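Local coordinates for protein (soluble lytic transglycosylase SLT70) (PDB 1QSA) that cleaves the glycosidic bonds between N-acetylmuramic acid and N-acetylglucosamine in peptidoglycan, with formation of a 1,6-anhydro bond in the N-acetylmuramic acid residue, at residues Leu287-Val292 with Lys316-Trp321. Sequence-based numbering, arbitrary orientation.
Sequences LIERRV and KEKDEW
The indole of Trp321 meets the carboxylate of Glu289 at its edge: OE2 of Glu289 lies practically in the ring plane and accepts the N-H of Trp321, NE1 to OE2 2.9 Å, in an almost straight bond (177°). One face of the indole is covered by its own neighbour, with Glu320 CG 3.4 Å above the ring centre. At the six-membered end Val292 CG1 comes in obliquely, 3.6 Å from Trp321 CZ3. The carboxylate is turned 56° from the indole plane, and NE1 reaches OE2 on the anti side, somewhat out of the carboxylate plane. That leaves the syn lone pair of OE2 for Lys318, whose NZ forms a salt bridge to Glu289 OE2 at 2.8 Å. Lys318 is the N-cap residue of helix 319-331, and the contact ties the start of that helix to the side of helix 285-298 in the all-helical superhelix of Slt70, with Leu308 of the intervening helix 301-310 touching both Val292 and Trp321. The Lys318 chain is extended beyond CG (chi2 176°, later torsions also near 180°), long enough to bring NZ to the carboxylate; the two side chains cross at about a right angle. A water donates to Glu320 OE2 at 2.7 Å and, weakly, to Glu289 OE2, linking two acids of like charge; the ammonium of Lys318 probably eases their repulsion. A leucine in place of Glu289 would probably leave the buried indole N-H without its acceptor and the Lys318 ammonium without its counter-charge. The Glu289 side chain also touches Leu311 in the loop before helix 319-331.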
loop_
_atom_site.group_PDB
_atom_site.type_symbol
_atom_site.label_atom_id
_atom_site.label_comp_id
_atom_site.label_asym_id
_atom_site.label_seq_id
_atom_site.Cartn_x
_atom_site.Cartn_y
_atom_site.Cartn_z
ATOM N N LEU A 287 14.609 11.381 -10.571
ATOM C CA LEU A 287 15.012 12.773 -10.347
ATOM C C LEU A 287 14.685 13.639 -11.573
ATOM O O LEU A 287 14.159 14.746 -11.440
ATOM C CB LEU A 287 16.499 12.856 -10.021
ATOM C CG LEU A 287 17.089 14.256 -9.784
ATOM C CD1 LEU A 287 16.347 15.008 -8.663
ATOM C CD2 LEU A 287 18.576 14.110 -9.466
ATOM N N ILE A 288 14.993 13.124 -12.763
ATOM C CA ILE A 288 14.704 13.843 -14.007
ATOM C C ILE A 288 13.191 14.021 -14.138
ATOM O O ILE A 288 12.730 15.091 -14.519
ATOM C CB ILE A 288 15.273 13.091 -15.242
ATOM C CG1 ILE A 288 16.800 13.005 -15.129
ATOM C CG2 ILE A 288 14.867 13.815 -16.532
ATOM C CD1 ILE A 288 17.454 11.951 -16.032
ATOM N N GLU A 289 12.419 12.985 -13.795
ATOM C CA GLU A 289 10.957 13.081 -13.855
ATOM C C GLU A 289 10.437 14.151 -12.894
ATOM O O GLU A 289 9.483 14.882 -13.214
ATOM C CB GLU A 289 10.308 11.730 -13.538
ATOM C CG GLU A 289 10.467 10.720 -14.678
ATOM C CD GLU A 289 9.908 9.355 -14.341
ATOM O OE1 GLU A 289 10.100 8.890 -13.193
ATOM O OE2 GLU A 289 9.266 8.747 -15.219
ATOM N N ARG A 290 11.040 14.233 -11.704
ATOM C CA ARG A 290 10.623 15.254 -10.739
ATOM C C ARG A 290 10.893 16.651 -11.327
ATOM O O ARG A 290 10.085 17.567 -11.151
ATOM C CB ARG A 290 11.350 15.094 -9.395
ATOM C CG ARG A 290 10.948 16.144 -8.330
ATOM C CD ARG A 290 9.443 16.128 -8.019
ATOM N NE ARG A 290 9.035 17.200 -7.105
ATOM C CZ ARG A 290 8.595 18.397 -7.491
ATOM N NH1 ARG A 290 8.490 18.686 -8.780
ATOM N NH2 ARG A 290 8.245 19.309 -6.588
ATOM N N ARG A 291 11.997 16.788 -12.065
ATOM C CA ARG A 291 12.357 18.062 -12.697
ATOM C C ARG A 291 11.377 18.396 -13.827
ATOM O O ARG A 291 11.056 19.567 -14.050
ATOM C CB ARG A 291 13.794 18.024 -13.211
ATOM C CG ARG A 291 14.294 19.363 -13.741
ATOM C CD ARG A 291 14.107 20.475 -12.723
ATOM N NE ARG A 291 14.543 21.786 -13.225
ATOM C CZ ARG A 291 13.777 22.611 -13.931
ATOM N NH1 ARG A 291 12.542 22.252 -14.277
ATOM N NH2 ARG A 291 14.267 23.783 -14.330
ATOM N N VAL A 292 10.931 17.372 -14.559
ATOM C CA VAL A 292 9.933 17.558 -15.622
ATOM C C VAL A 292 8.645 18.065 -14.966
ATOM O O VAL A 292 7.969 18.964 -15.491
ATOM C CB VAL A 292 9.619 16.208 -16.353
ATOM C CG1 VAL A 292 8.380 16.334 -17.228
ATOM C CG2 VAL A 292 10.825 15.764 -17.197
ATOM N N LYS A 316 10.436 7.346 -21.464
ATOM C CA LYS A 316 9.600 8.002 -22.464
ATOM C C LYS A 316 8.438 7.146 -22.959
ATOM O O LYS A 316 7.542 7.647 -23.649
ATOM C CB LYS A 316 10.453 8.485 -23.641
ATOM C CG LYS A 316 11.412 9.594 -23.280
ATOM C CD LYS A 316 12.204 10.024 -24.511
ATOM C CE LYS A 316 13.269 11.047 -24.172
ATOM N NZ LYS A 316 14.055 11.426 -25.386
ATOM N N GLU A 317 8.461 5.864 -22.598
ATOM C CA GLU A 317 7.401 4.910 -22.956
ATOM C C GLU A 317 6.152 5.133 -22.091
ATOM O O GLU A 317 5.058 4.693 -22.444
ATOM C CB GLU A 317 7.862 3.469 -22.690
ATOM C CG GLU A 317 9.183 3.056 -23.336
ATOM C CD GLU A 317 9.055 2.679 -24.801
ATOM O OE1 GLU A 317 7.924 2.670 -25.341
ATOM O OE2 GLU A 317 10.102 2.374 -25.410
ATOM N N LYS A 318 6.325 5.776 -20.941
ATOM C CA LYS A 318 5.198 5.986 -20.024
ATOM C C LYS A 318 4.094 6.878 -20.596
ATOM O O LYS A 318 4.375 7.852 -21.310
ATOM C CB LYS A 318 5.695 6.538 -18.685
ATOM C CG LYS A 318 6.674 5.616 -17.956
ATOM C CD LYS A 318 7.192 6.272 -16.680
ATOM C CE LYS A 318 8.227 5.408 -15.987
ATOM N NZ LYS A 318 8.794 6.061 -14.754
ATOM N N ASP A 319 2.843 6.533 -20.278
ATOM C CA ASP A 319 1.668 7.277 -20.740
ATOM C C ASP A 319 1.839 8.783 -20.599
ATOM O O ASP A 319 1.619 9.529 -21.551
ATOM C CB ASP A 319 0.429 6.916 -19.913
ATOM C CG ASP A 319 -0.178 5.589 -20.300
ATOM O OD1 ASP A 319 0.362 4.889 -21.186
ATOM O OD2 ASP A 319 -1.226 5.258 -19.707
ATOM N N GLU A 320 2.172 9.222 -19.389
ATOM C CA GLU A 320 2.335 10.646 -19.126
ATOM C C GLU A 320 3.330 11.352 -20.041
ATOM O O GLU A 320 3.033 12.432 -20.562
ATOM C CB GLU A 320 2.696 10.916 -17.654
ATOM C CG GLU A 320 3.992 10.259 -17.146
ATOM C CD GLU A 320 3.756 8.965 -16.413
ATOM O OE1 GLU A 320 2.851 8.201 -16.811
ATOM O OE2 GLU A 320 4.510 8.679 -15.458
ATOM N N TRP A 321 4.482 10.727 -20.280
ATOM C CA TRP A 321 5.501 11.365 -21.103
ATOM C C TRP A 321 5.159 11.338 -22.585
ATOM O O TRP A 321 5.593 12.212 -23.339
ATOM C CB TRP A 321 6.887 10.815 -20.786
ATOM C CG TRP A 321 7.209 10.849 -19.300
ATOM C CD1 TRP A 321 7.895 9.901 -18.604
ATOM C CD2 TRP A 321 6.812 11.850 -18.330
ATOM N NE1 TRP A 321 7.947 10.232 -17.266
ATOM C CE2 TRP A 321 7.295 11.423 -17.070
ATOM C CE3 TRP A 321 6.087 13.054 -18.403
ATOM C CZ2 TRP A 321 7.079 12.154 -15.884
ATOM C CZ3 TRP A 321 5.870 13.783 -17.219
ATOM C CH2 TRP A 321 6.368 13.325 -15.978
HETATM O O HOH W 1 6.644 8.988 -13.874
#